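Adenosylmethionine-8-amino-7-oxononanoate aminotransferase (Methanocaldococcus jannaschii, PDB 6ZHK) acts as a thermostable, pyridoxal 5'-phosphate-dependent D-amino acid transaminase and probably also transfers the amino group of S-adenosyl-L-methionine to 7-keto-8-aminopelargonic acid in biotin biosynthesis. Local coordinates at residues R145-S150 with A225-C230; E153-D158 with E169-V174; D158-M163 with P177-G182. All coordinates share one frame; numbering follows the deposited sequence.

Contact 1 (R145-S150 with A225-C230)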
ATOM      1  N   ARG A 145       1.307  14.440 -23.096  1.00 17.17           N
ATOM      2  CA  ARG A 145       2.258  13.446 -22.582  1.00 18.77           C
ATOM      3  C   ARG A 145       1.551  12.447 -21.660  1.00 16.27           C
ATOM      4  O   ARG A 145       1.591  12.610 -20.428  1.00 15.55           O
ATOM      5  CB  ARG A 145       3.337  14.141 -21.739  1.00 18.15           C
ATOM      6  CG  ARG A 145       4.132  15.203 -22.479  1.00 21.58           C
ATOM      7  CD  ARG A 145       5.488  14.568 -22.525  1.00 26.68           C
ATOM      8  NE  ARG A 145       6.391  15.659 -22.640  1.00 30.89           N
ATOM      9  CZ  ARG A 145       7.699  15.574 -22.600  1.00 27.41           C
ATOM     10  NH1 ARG A 145       8.310  14.423 -22.318  1.00 21.97           N
ATOM     11  NH2 ARG A 145       8.355  16.706 -22.736  1.00 29.07           N
ATOM     12  N   THR A 146       0.926  11.449 -22.284  1.00 15.83           N
ATOM     13  CA  THR A 146      -0.026  10.559 -21.645  1.00 17.09           C
ATOM     14  C   THR A 146       0.451   9.111 -21.713  1.00 17.63           C
ATOM     15  O   THR A 146      -0.140   8.244 -21.082  1.00 18.01           O
ATOM     16  CB  THR A 146      -1.412  10.671 -22.281  1.00 16.49           C
ATOM     17  OG1 THR A 146      -1.264  10.285 -23.634  1.00 18.49           O
ATOM     18  CG2 THR A 146      -1.948  12.083 -22.283  1.00 20.60           C
ATOM     19  N   LYS A 147       1.576   8.866 -22.390  1.00 17.20           N
ATOM     20  CA  LYS A 147       2.062   7.517 -22.571  1.00 17.77           C
ATOM     21  C   LYS A 147       3.375   7.353 -21.823  1.00 15.84           C
ATOM     22  O   LYS A 147       3.899   8.294 -21.230  1.00 17.44           O
ATOM     23  CB  LYS A 147       2.169   7.157 -24.063  1.00 20.51           C
ATOM     24  CG  LYS A 147       0.803   6.966 -24.754  1.00 20.82           C
ATOM     25  CD  LYS A 147       0.902   6.467 -26.186  1.00 29.88           C
ATOM     26  CE  LYS A 147      -0.367   5.832 -26.725  1.00 35.40           C
ATOM     27  NZ  LYS A 147      -1.539   6.735 -26.570  1.00 45.44           N
ATOM     28  N   PHE A 148       3.830   6.109 -21.752  1.00 15.38           N
ATOM     29  CA  PHE A 148       5.077   5.843 -21.067  1.00 15.67           C
ATOM     30  C   PHE A 148       5.875   4.861 -21.913  1.00 15.98           C
ATOM     31  O   PHE A 148       5.334   4.257 -22.830  1.00 15.53           O
ATOM     32  CB  PHE A 148       4.805   5.229 -19.702  1.00 17.01           C
ATOM     33  CG  PHE A 148       4.143   3.905 -19.846  1.00 16.32           C
ATOM     34  CD1 PHE A 148       2.762   3.811 -19.905  1.00 16.83           C
ATOM     35  CD2 PHE A 148       4.915   2.751 -20.009  1.00 16.80           C
ATOM     36  CE1 PHE A 148       2.170   2.589 -20.124  1.00 16.32           C
ATOM     37  CE2 PHE A 148       4.323   1.522 -20.208  1.00 16.82           C
ATOM     38  CZ  PHE A 148       2.929   1.451 -20.256  1.00 17.92           C
ATOM     39  N   ILE A 149       7.143   4.726 -21.575  1.00 13.25           N
ATOM     40  CA  ILE A 149       7.969   3.693 -22.158  1.00 12.70           C
ATOM     41  C   ILE A 149       8.514   2.825 -21.031  1.00 12.60           C
ATOM     42  O   ILE A 149       9.032   3.320 -20.010  1.00 12.50           O
ATOM     43  CB  ILE A 149       9.168   4.351 -22.895  1.00 13.97           C
ATOM     44  CG1 ILE A 149       8.705   5.038 -24.182  1.00 13.52           C
ATOM     45  CG2 ILE A 149      10.151   3.232 -23.222  1.00 14.66           C
ATOM     46  CD1 ILE A 149       9.775   5.916 -24.850  1.00 14.74           C
ATOM     47  N   SER A 150       8.455   1.521 -21.242  1.00 12.89           N
ATOM     48  CA  SER A 150       9.064   0.597 -20.307  1.00 14.80           C
ATOM     49  C   SER A 150       9.588  -0.602 -21.121  1.00 15.33           C
ATOM     50  O   SER A 150       9.865  -0.449 -22.320  1.00 15.51           O
ATOM     51  CB  SER A 150       8.011   0.235 -19.306  1.00 16.37           C
ATOM     52  OG  SER A 150       8.574  -0.587 -18.301  1.00 19.09           O
ATOM     53  N   ALA A 225       9.154  10.722 -27.468  1.00 20.48           N
ATOM     54  CA  ALA A 225       9.504  11.682 -26.438  1.00 19.52           C
ATOM     55  C   ALA A 225       8.383  12.681 -26.102  1.00 21.14           C
ATOM     56  O   ALA A 225       8.090  12.877 -24.916  1.00 19.71           O
ATOM     57  CB  ALA A 225      10.807  12.381 -26.825  1.00 19.04           C
ATOM     58  N   GLU A 226       7.761  13.298 -27.133  1.00 17.69           N
ATOM     59  CA  GLU A 226       6.876  14.422 -26.848  1.00 17.64           C
ATOM     60  C   GLU A 226       5.496  13.880 -26.457  1.00 18.01           C
ATOM     61  O   GLU A 226       4.621  14.654 -26.123  1.00 18.36           O
ATOM     62  CB  GLU A 226       6.778  15.390 -28.043  1.00 22.54           C
ATOM     63  CG  GLU A 226       8.121  16.110 -28.280  1.00 26.12           C
ATOM     64  CD  GLU A 226       8.212  17.156 -29.389  1.00 31.51           C
ATOM     65  OE1 GLU A 226       7.259  17.908 -29.599  1.00 32.73           O
ATOM     66  OE2 GLU A 226       9.253  17.213 -30.064  1.00 36.59           O
ATOM     67  N   GLU A 227       5.309  12.565 -26.487  1.00 17.52           N
ATOM     68  CA  GLU A 227       4.018  12.006 -26.081  1.00 20.66           C
ATOM     69  C   GLU A 227       4.131  11.169 -24.816  1.00 19.46           C
ATOM     70  O   GLU A 227       3.169  10.481 -24.426  1.00 16.84           O
ATOM     71  CB  GLU A 227       3.351  11.188 -27.191  1.00 24.31           C
ATOM     72  CG  GLU A 227       3.976   9.846 -27.493  1.00 31.17           C
ATOM     73  CD  GLU A 227       3.505   9.215 -28.814  1.00 42.29           C
ATOM     74  OE1 GLU A 227       2.444   8.573 -28.807  1.00 49.81           O
ATOM     75  OE2 GLU A 227       4.212   9.349 -29.864  1.00 38.84           O
ATOM     76  N   VAL A 228       5.278  11.238 -24.141  1.00 19.34           N
ATOM     77  CA  VAL A 228       5.556  10.280 -23.058  1.00 19.37           C
ATOM     78  C   VAL A 228       5.859  11.064 -21.776  1.00 17.29           C
ATOM     79  O   VAL A 228       6.554  12.080 -21.855  1.00 19.91           O
ATOM     80  CB  VAL A 228       6.730   9.385 -23.531  1.00 22.96           C
ATOM     81  CG1 VAL A 228       7.663   8.925 -22.423  1.00 25.20           C
ATOM     82  CG2 VAL A 228       6.211   8.203 -24.357  1.00 20.53           C
ATOM     83  N   PHE A 229       5.289  10.648 -20.624  1.00 16.56           N
ATOM     84  CA  PHE A 229       5.581  11.306 -19.344  1.00 15.39           C
ATOM     85  C   PHE A 229       6.670  10.623 -18.515  1.00 17.52           C
ATOM     86  O   PHE A 229       7.186  11.237 -17.561  1.00 16.68           O
ATOM     87  CB  PHE A 229       4.312  11.548 -18.522  1.00 15.86           C
ATOM     88  CG  PHE A 229       3.623  10.274 -18.119  1.00 15.44           C
ATOM     89  CD1 PHE A 229       4.060   9.597 -16.979  1.00 14.68           C
ATOM     90  CD2 PHE A 229       2.626   9.704 -18.903  1.00 14.79           C
ATOM     91  CE1 PHE A 229       3.439   8.407 -16.583  1.00 14.90           C
ATOM     92  CE2 PHE A 229       1.977   8.543 -18.478  1.00 14.37           C
ATOM     93  CZ  PHE A 229       2.376   7.888 -17.319  1.00 13.59           C
ATOM     94  N   CYS A 230       7.036   9.394 -18.888  1.00 14.65           N
ATOM     95  CA  CYS A 230       8.212   8.799 -18.254  1.00 16.47           C
ATOM     96  C   CYS A 230       8.723   7.581 -19.026  1.00 16.25           C
ATOM     97  O   CYS A 230       8.051   7.086 -19.927  1.00 16.30           O
ATOM     98  CB  CYS A 230       7.854   8.363 -16.835  1.00 15.29           C
ATOM     99  SG  CYS A 230       6.793   6.880 -16.804  1.00 19.49           S
TER

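Contact 2 (E153-D158 with E169-V174)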
ATOM      1  N   GLU A 153       8.354  -7.745 -19.863  1.00 17.08           N
ATOM      2  CA  GLU A 153       8.760  -8.607 -18.757  1.00 19.87           C
ATOM      3  C   GLU A 153       9.186  -7.785 -17.547  1.00 17.16           C
ATOM      4  O   GLU A 153       9.541  -8.380 -16.529  1.00 19.11           O
ATOM      5  CB  GLU A 153       9.942  -9.538 -19.109  1.00 22.02           C
ATOM      6  CG  GLU A 153       9.659 -10.655 -20.123  1.00 27.77           C
ATOM      7  CD  GLU A 153      10.890 -11.429 -20.632  1.00 33.77           C
ATOM      8  OE1 GLU A 153      12.009 -11.314 -20.037  1.00 37.77           O
ATOM      9  OE2 GLU A 153      10.755 -12.133 -21.659  1.00 42.32           O
ATOM     10  N   GLY A 154       9.193  -6.449 -17.610  1.00 16.99           N
ATOM     11  CA  GLY A 154       9.489  -5.684 -16.402  1.00 16.36           C
ATOM     12  C   GLY A 154       8.337  -5.802 -15.389  1.00 15.59           C
ATOM     13  O   GLY A 154       7.216  -6.129 -15.765  1.00 16.06           O
ATOM     14  N   TYR A 155       8.602  -5.490 -14.118  1.00 15.43           N
ATOM     15  CA  TYR A 155       7.592  -5.701 -13.093  1.00 15.90           C
ATOM     16  C   TYR A 155       7.758  -4.572 -12.073  1.00 17.11           C
ATOM     17  O   TYR A 155       8.873  -4.305 -11.650  1.00 16.48           O
ATOM     18  CB  TYR A 155       7.814  -7.060 -12.403  1.00 14.30           C
ATOM     19  CG  TYR A 155       6.837  -7.261 -11.265  1.00 13.66           C
ATOM     20  CD1 TYR A 155       5.553  -7.725 -11.507  1.00 15.39           C
ATOM     21  CD2 TYR A 155       7.212  -6.991  -9.949  1.00 13.58           C
ATOM     22  CE1 TYR A 155       4.613  -7.835 -10.491  1.00 15.68           C
ATOM     23  CE2 TYR A 155       6.308  -7.161  -8.906  1.00 13.20           C
ATOM     24  CZ  TYR A 155       5.015  -7.571  -9.195  1.00 15.25           C
ATOM     25  OH  TYR A 155       4.143  -7.722  -8.157  1.00 15.44           O
ATOM     26  N   HIS A 156       6.621  -3.944 -11.685  1.00 15.94           N
ATOM     27  CA  HIS A 156       6.596  -2.782 -10.809  1.00 13.65           C
ATOM     28  C   HIS A 156       5.520  -2.924  -9.738  1.00 15.95           C
ATOM     29  O   HIS A 156       5.378  -2.018  -8.912  1.00 17.79           O
ATOM     30  CB  HIS A 156       6.418  -1.511 -11.664  1.00 12.38           C
ATOM     31  CG  HIS A 156       7.658  -1.289 -12.490  1.00 12.86           C
ATOM     32  ND1 HIS A 156       8.880  -1.033 -11.927  1.00 13.86           N
ATOM     33  CD2 HIS A 156       7.868  -1.349 -13.802  1.00 14.89           C
ATOM     34  CE1 HIS A 156       9.815  -0.975 -12.860  1.00 13.54           C
ATOM     35  NE2 HIS A 156       9.211  -1.093 -14.017  1.00 16.42           N
ATOM     36  N   GLY A 157       4.839  -4.078  -9.701  1.00 12.97           N
ATOM     37  CA  GLY A 157       3.800  -4.282  -8.710  1.00 13.13           C
ATOM     38  C   GLY A 157       2.472  -4.623  -9.364  1.00 12.07           C
ATOM     39  O   GLY A 157       2.365  -4.666 -10.600  1.00 12.37           O
ATOM     40  N   ASP A 158       1.426  -4.703  -8.524  1.00 12.60           N
ATOM     41  CA  ASP A 158       0.195  -5.323  -9.002  1.00 14.66           C
ATOM     42  C   ASP A 158      -1.029  -4.394  -8.969  1.00 16.66           C
ATOM     43  O   ASP A 158      -2.118  -4.835  -9.363  1.00 13.87           O
ATOM     44  CB  ASP A 158      -0.192  -6.530  -8.133  1.00 17.50           C
ATOM     45  CG  ASP A 158       0.891  -7.592  -8.087  1.00 19.69           C
ATOM     46  OD1 ASP A 158       1.563  -7.771  -9.120  1.00 22.28           O
ATOM     47  OD2 ASP A 158       1.113  -8.098  -6.990  1.00 17.49           O
ATOM     48  N   GLU A 169       3.200 -10.056 -18.748  1.00 22.19           N
ATOM     49  CA  GLU A 169       2.013 -10.555 -19.418  1.00 23.02           C
ATOM     50  C   GLU A 169       1.302 -11.660 -18.627  1.00 19.99           C
ATOM     51  O   GLU A 169       0.075 -11.728 -18.636  1.00 22.39           O
ATOM     52  CB  GLU A 169       2.350 -11.079 -20.819  1.00 27.25           C
ATOM     53  CG  GLU A 169       1.092 -11.314 -21.638  1.00 35.83           C
ATOM     54  CD  GLU A 169       0.547 -10.029 -22.253  1.00 47.42           C
ATOM     55  OE1 GLU A 169       1.352  -9.200 -22.788  1.00 54.32           O
ATOM     56  OE2 GLU A 169      -0.675  -9.852 -22.207  1.00 50.86           O
ATOM     57  N   LEU A 170       2.050 -12.610 -18.046  1.00 17.56           N
ATOM     58  CA  LEU A 170       1.388 -13.734 -17.390  1.00 20.15           C
ATOM     59  C   LEU A 170       0.569 -13.222 -16.208  1.00 19.83           C
ATOM     60  O   LEU A 170      -0.573 -13.663 -16.031  1.00 19.52           O
ATOM     61  CB  LEU A 170       2.438 -14.751 -16.889  1.00 20.87           C
ATOM     62  CG  LEU A 170       1.908 -15.933 -16.071  1.00 24.47           C
ATOM     63  CD1 LEU A 170       1.071 -16.925 -16.882  1.00 26.02           C
ATOM     64  CD2 LEU A 170       3.073 -16.636 -15.333  1.00 24.92           C
ATOM     65  N   PHE A 171       1.216 -12.388 -15.365  1.00 17.12           N
ATOM     66  CA  PHE A 171       0.542 -11.933 -14.139  1.00 17.87           C
ATOM     67  C   PHE A 171      -0.621 -10.961 -14.405  1.00 18.55           C
ATOM     68  O   PHE A 171      -1.637 -10.965 -13.671  1.00 16.28           O
ATOM     69  CB  PHE A 171       1.544 -11.269 -13.177  1.00 15.74           C
ATOM     70  CG  PHE A 171       2.670 -12.145 -12.686  1.00 20.08           C
ATOM     71  CD1 PHE A 171       2.559 -13.540 -12.718  1.00 19.40           C
ATOM     72  CD2 PHE A 171       3.867 -11.572 -12.247  1.00 21.59           C
ATOM     73  CE1 PHE A 171       3.589 -14.349 -12.251  1.00 22.33           C
ATOM     74  CE2 PHE A 171       4.899 -12.397 -11.815  1.00 22.90           C
ATOM     75  CZ  PHE A 171       4.761 -13.769 -11.806  1.00 25.08           C
ATOM     76  N   HIS A 172      -0.438 -10.064 -15.392  1.00 16.48           N
ATOM     77  CA  HIS A 172      -1.334  -8.912 -15.500  1.00 16.99           C
ATOM     78  C   HIS A 172      -2.076  -8.803 -16.850  1.00 16.09           C
ATOM     79  O   HIS A 172      -2.945  -7.955 -16.996  1.00 14.92           O
ATOM     80  CB  HIS A 172      -0.474  -7.652 -15.331  1.00 17.67           C
ATOM     81  CG  HIS A 172       0.302  -7.630 -14.051  1.00 17.96           C
ATOM     82  ND1 HIS A 172       1.538  -6.980 -13.947  1.00 16.91           N
ATOM     83  CD2 HIS A 172      -0.043  -8.001 -12.821  1.00 16.71           C
ATOM     84  CE1 HIS A 172       1.928  -7.052 -12.684  1.00 17.94           C
ATOM     85  NE2 HIS A 172       0.972  -7.653 -11.973  1.00 17.96           N
ATOM     86  N   GLY A 173      -1.766  -9.675 -17.818  1.00 17.68           N
ATOM     87  CA  GLY A 173      -2.287  -9.652 -19.176  1.00 15.91           C
ATOM     88  C   GLY A 173      -3.826  -9.674 -19.234  1.00 17.06           C
ATOM     89  O   GLY A 173      -4.434  -8.993 -20.078  1.00 18.06           O
ATOM     90  N   VAL A 174      -4.453 -10.456 -18.379  1.00 14.19           N
ATOM     91  CA  VAL A 174      -5.914 -10.452 -18.341  1.00 15.33           C
ATOM     92  C   VAL A 174      -6.534  -9.070 -18.034  1.00 16.08           C
ATOM     93  O   VAL A 174      -7.694  -8.791 -18.391  1.00 17.45           O
ATOM     94  CB  VAL A 174      -6.397 -11.546 -17.387  1.00 17.43           C
ATOM     95  CG1 VAL A 174      -6.114 -11.240 -15.912  1.00 17.00           C
ATOM     96  CG2 VAL A 174      -7.887 -11.838 -17.624  1.00 18.33           C
TER

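Contact 3 (D158-M163 with P177-G182)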
ATOM      1  N   ASP A 158       1.426  -4.703  -8.524  1.00 12.60           N
ATOM      2  CA  ASP A 158       0.195  -5.323  -9.002  1.00 14.66           C
ATOM      3  C   ASP A 158      -1.029  -4.394  -8.969  1.00 16.66           C
ATOM      4  O   ASP A 158      -2.118  -4.835  -9.363  1.00 13.87           O
ATOM      5  CB  ASP A 158      -0.192  -6.530  -8.133  1.00 17.50           C
ATOM      6  CG  ASP A 158       0.891  -7.592  -8.087  1.00 19.69           C
ATOM      7  OD1 ASP A 158       1.563  -7.771  -9.120  1.00 22.28           O
ATOM      8  OD2 ASP A 158       1.113  -8.098  -6.990  1.00 17.49           O
ATOM      9  N   THR A 159      -0.905  -3.132  -8.471  1.00 14.16           N
ATOM     10  CA  THR A 159      -2.023  -2.220  -8.623  1.00 15.59           C
ATOM     11  C   THR A 159      -2.111  -1.747 -10.089  1.00 15.75           C
ATOM     12  O   THR A 159      -1.222  -2.009 -10.893  1.00 15.58           O
ATOM     13  CB  THR A 159      -1.921  -1.096  -7.588  1.00 15.89           C
ATOM     14  OG1 THR A 159      -0.584  -0.596  -7.713  1.00 15.82           O
ATOM     15  CG2 THR A 159      -2.091  -1.626  -6.187  1.00 15.86           C
ATOM     16  N   VAL A 160      -3.194  -1.057 -10.441  1.00 14.04           N
ATOM     17  CA  VAL A 160      -3.478  -0.841 -11.882  1.00 13.43           C
ATOM     18  C   VAL A 160      -2.390   0.009 -12.551  1.00 13.26           C
ATOM     19  O   VAL A 160      -1.955  -0.263 -13.656  1.00 12.74           O
ATOM     20  CB  VAL A 160      -4.880  -0.240 -12.050  1.00 13.39           C
ATOM     21  CG1 VAL A 160      -5.135   0.290 -13.452  1.00 12.88           C
ATOM     22  CG2 VAL A 160      -5.911  -1.327 -11.696  1.00 13.50           C
ATOM     23  N   GLY A 161      -1.971   1.087 -11.894  1.00 13.10           N
ATOM     24  CA  GLY A 161      -0.882   1.893 -12.421  1.00 14.38           C
ATOM     25  C   GLY A 161       0.425   1.124 -12.562  1.00 15.37           C
ATOM     26  O   GLY A 161       1.081   1.201 -13.641  1.00 14.29           O
ATOM     27  N   ALA A 162       0.777   0.375 -11.481  1.00 15.11           N
ATOM     28  CA  ALA A 162       1.995  -0.442 -11.552  1.00 16.84           C
ATOM     29  C   ALA A 162       1.894  -1.487 -12.665  1.00 13.46           C
ATOM     30  O   ALA A 162       2.865  -1.731 -13.354  1.00 13.63           O
ATOM     31  CB  ALA A 162       2.246  -1.138 -10.200  1.00 14.09           C
ATOM     32  N   MET A 163       0.726  -2.132 -12.796  1.00 12.91           N
ATOM     33  CA  MET A 163       0.584  -3.169 -13.835  1.00 13.66           C
ATOM     34  C   MET A 163       0.731  -2.521 -15.232  1.00 14.40           C
ATOM     35  O   MET A 163       1.225  -3.182 -16.133  1.00 16.34           O
ATOM     36  CB  MET A 163      -0.811  -3.847 -13.804  1.00 14.16           C
ATOM     37  CG  MET A 163      -0.999  -4.761 -12.618  1.00 15.87           C
ATOM     38  SD  MET A 163      -2.502  -5.762 -12.853  1.00 15.42           S
ATOM     39  CE  MET A 163      -3.784  -4.554 -12.490  1.00 13.75           C
ATOM     40  N   PRO A 177      -7.853  -4.406 -20.494  1.00 18.73           N
ATOM     41  CA  PRO A 177      -8.875  -3.348 -20.611  1.00 18.92           C
ATOM     42  C   PRO A 177      -8.826  -2.253 -19.539  1.00 16.80           C
ATOM     43  O   PRO A 177      -9.294  -1.138 -19.765  1.00 17.33           O
ATOM     44  CB  PRO A 177     -10.194  -4.107 -20.455  1.00 20.09           C
ATOM     45  CG  PRO A 177      -9.809  -5.472 -21.011  1.00 22.29           C
ATOM     46  CD  PRO A 177      -8.442  -5.742 -20.417  1.00 18.90           C
ATOM     47  N   LEU A 178      -8.200  -2.536 -18.397  1.00 15.71           N
ATOM     48  CA  LEU A 178      -8.165  -1.567 -17.307  1.00 15.56           C
ATOM     49  C   LEU A 178      -6.841  -0.797 -17.283  1.00 15.75           C
ATOM     50  O   LEU A 178      -6.691   0.150 -16.508  1.00 14.89           O
ATOM     51  CB  LEU A 178      -8.293  -2.253 -15.957  1.00 17.32           C
ATOM     52  CG  LEU A 178      -9.473  -3.198 -15.766  1.00 20.24           C
ATOM     53  CD1 LEU A 178      -9.416  -3.754 -14.329  1.00 20.19           C
ATOM     54  CD2 LEU A 178     -10.773  -2.461 -16.097  1.00 19.71           C
ATOM     55  N   LEU A 179      -5.903  -1.187 -18.137  1.00 13.98           N
ATOM     56  CA  LEU A 179      -4.572  -0.584 -18.032  1.00 15.12           C
ATOM     57  C   LEU A 179      -4.423   0.582 -19.015  1.00 16.31           C
ATOM     58  O   LEU A 179      -4.995   0.560 -20.106  1.00 15.53           O
ATOM     59  CB  LEU A 179      -3.544  -1.648 -18.378  1.00 13.70           C
ATOM     60  CG  LEU A 179      -3.634  -2.969 -17.601  1.00 16.71           C
ATOM     61  CD1 LEU A 179      -2.445  -3.874 -18.028  1.00 14.49           C
ATOM     62  CD2 LEU A 179      -3.588  -2.667 -16.097  1.00 14.62           C
ATOM     63  N   PHE A 180      -3.645   1.592 -18.619  1.00 13.70           N
ATOM     64  CA  PHE A 180      -3.399   2.690 -19.542  1.00 15.74           C
ATOM     65  C   PHE A 180      -2.218   2.265 -20.406  1.00 16.49           C
ATOM     66  O   PHE A 180      -1.398   1.470 -19.957  1.00 15.43           O
ATOM     67  CB  PHE A 180      -3.189   4.047 -18.841  1.00 14.50           C
ATOM     68  CG  PHE A 180      -2.074   4.078 -17.827  1.00 13.00           C
ATOM     69  CD1 PHE A 180      -0.748   4.206 -18.228  1.00 11.85           C
ATOM     70  CD2 PHE A 180      -2.351   3.949 -16.479  1.00 13.53           C
ATOM     71  CE1 PHE A 180       0.277   4.261 -17.302  1.00 11.83           C
ATOM     72  CE2 PHE A 180      -1.327   3.968 -15.545  1.00 14.52           C
ATOM     73  CZ  PHE A 180      -0.006   4.163 -15.956  1.00 15.73           C
ATOM     74  N   LYS A 181      -2.149   2.768 -21.656  1.00 18.48           N
ATOM     75  CA  LYS A 181      -1.293   2.146 -22.641  1.00 14.93           C
ATOM     76  C   LYS A 181      -0.000   2.938 -22.853  1.00 13.56           C
ATOM     77  O   LYS A 181       0.076   4.154 -22.685  1.00 13.49           O
ATOM     78  CB  LYS A 181      -2.084   1.921 -23.943  1.00 19.78           C
ATOM     79  CG  LYS A 181      -3.364   1.109 -23.793  1.00 21.50           C
ATOM     80  CD  LYS A 181      -3.052  -0.278 -23.217  1.00 25.42           C
ATOM     81  CE  LYS A 181      -4.246  -1.238 -23.138  1.00 30.22           C
ATOM     82  NZ  LYS A 181      -5.342  -0.657 -22.323  1.00 27.61           N
ATOM     83  N   GLY A 182       1.015   2.256 -23.372  1.00 13.53           N
ATOM     84  CA  GLY A 182       2.291   2.912 -23.636  1.00 13.87           C
ATOM     85  C   GLY A 182       3.093   2.059 -24.613  1.00 18.07           C
ATOM     86  O   GLY A 182       2.509   1.350 -25.416  1.00 18.58           O
TER

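Contact 1 (R145-S150 with A225-C230)
Lys-147 and Phe-229 are joined by the shortest backbone bond of the pairing, Phe-229 N to Lys-147 O at 2.8 Å. From the same residue, Lys-147 N donates to Glu-227 O at 3.0 Å, so the two bonds of Lys-147 go to the residues before and after Val-228, as in a parallel beta bridge. Thr-146 N reaches the same Glu-227 O only weakly. Further along, Ile-149 N binds Cys-230 O at 3.0 Å. These bonds set strands 147-151 and 228-234 side by side in the mixed seven-stranded sheet of the large domain, the core of the fold type I, PLP-dependent aminotransferase.

Among the polar side chains, the Arg-145 guanidinium has Ala-225 O over one face, without a hydrogen bond. The bond from NH1 to Val-228 O, near its plane, is doubtful, because that oxygen sits too close to CD in the model. NH2 turns to Asp-142 and Asp-262 in salt bridges. Glu-227 passes obliquely by Lys-147, but its OE1 bonds Tyr-183 rather than the lysine amine.

The apolar contacts divide between the two faces of the sheet. Ile-149 CG1 crosses Val-228 CG2 at about a right angle and 4.0 Å, on the side covered by helix 211-224. With Phe-148 CB, Cys-230 SG makes a 3.9 Å contact. The Phe-229 ring has Arg-145 O and Thr-146 O at its edge, the latter 3.4 Å from CE2, while Lys-147 O approaches obliquely, 3.0 Å from CD2. Leu-178 of the second subunit packs on this ring.

Chemically, the slightly positive C-H rim of Phe-229 would suit the carbonyl oxygens it meets, while the buried charge of Arg-145 is probably offset by Asp-142 and Asp-262, with Arg-140 close by.

Contact 2 (E153-D158 with E169-V174)
Asp-158 OD1 is gripped by His-172 NE2 from across the contact at 2.9 Å and by Tyr-155 OH at 2.8 Å, the two donors arriving from opposite faces of the carboxylate plane. The imidazole bond is fairly straight (161° at the hydrogen), lies in the ring plane and uses the anti side of the oxygen; the phenol comes from well above the carboxylate, 40° out of it. Tyr-25 OH is a third partner of OD1, and OD2 accepts from Gly-336 N of the second subunit.

This His-carboxylate hydrogen bond ties the short helix 169-172 to the loop that follows strand 147-151. The loop carries Tyr-155, predicted to bind substrate, and Tyr-25 is predicted to take part in substrate recognition; the shared oxygen is consistent with holding both phenols in place beside a probable substrate site.

Around the bond, one atom of the His-172 ring, CE1, meets both Gly-157 O (3.2 Å) and Tyr-155 CE1 (3.6 Å), the two rings lying rim to rim with neither over the other. Tyr-155 CG stands anti to the backbone N (chi1 176°), and the ring it carries has Gly-157 N above one face near the rim. Tyr-155 CE1 also touches Phe-171 CD2 at 4.2 Å, and the Phe-171 ring packs edge-to-face with that of Tyr-25.

Contact 3 (D158-M163 with P177-G182)
Leu-179 puts one methyl, CD2, against the flank of helix 160-165, where it lies 3.8 Å from Met-163 CB and equally far from Val-160 O. The two side chains Met-163 and Leu-179 cross at about a right angle, and Val-160 CG1 approaches the same methyl at 4.3 Å. CG1, anti to the backbone N of Val-160 (chi1 168°), also comes 3.4 Å from Leu-178 O. On the other side of Leu-179 along the chain, Phe-180 brings its ring to Gly-161: CE2 meets the glycine backbone directly, 3.8 Å from CA, and Phe-180 CZ is 3.9 Å from Gly-161 O.

One shell out, Ser-164 OG bonds both Val-160 O and Phe-180 N, linking the helix to the passing loop. Glu-127 OE2 bonds Thr-159 OG1 and Ala-162 N, while Glu-127 of the second subunit bonds Val-160 N, so the start of the helix is held from both subunits. Within the loop, Lys-181 NZ donates to Leu-179 O at 2.6 Å and also to Lys-176 O.

No hydrogen bond runs directly between 158-163 and 177-182; the loop leading into strand 183-185 is seated on the helix by methyl and ring contacts with side chains and backbone, with Ser-164 as the polar bridge.

Overall arrangement
Contact 1 lies in the central sheet, and contacts 2 and 3 are nested within the chain it closes, with centres about 19 and 14 Å from its own. Contacts 2 and 3, centres about 9 Å apart, alternate along the chain and share Asp-158; they meet where His-172 CD2 lies 3.3 Å from Met-163 SD. Contact 3 reaches back to contact 1 through Phe-180 CE1, 3.6 Å from Phe-148 CD1. Contact 2 is nearest the active site, holding the predicted substrate residue Tyr-155, whereas in contact 1 the Cys-230 side chain is about 10 Å from that of Asp-268, a predicted cofactor ligand. All three touch the second subunit.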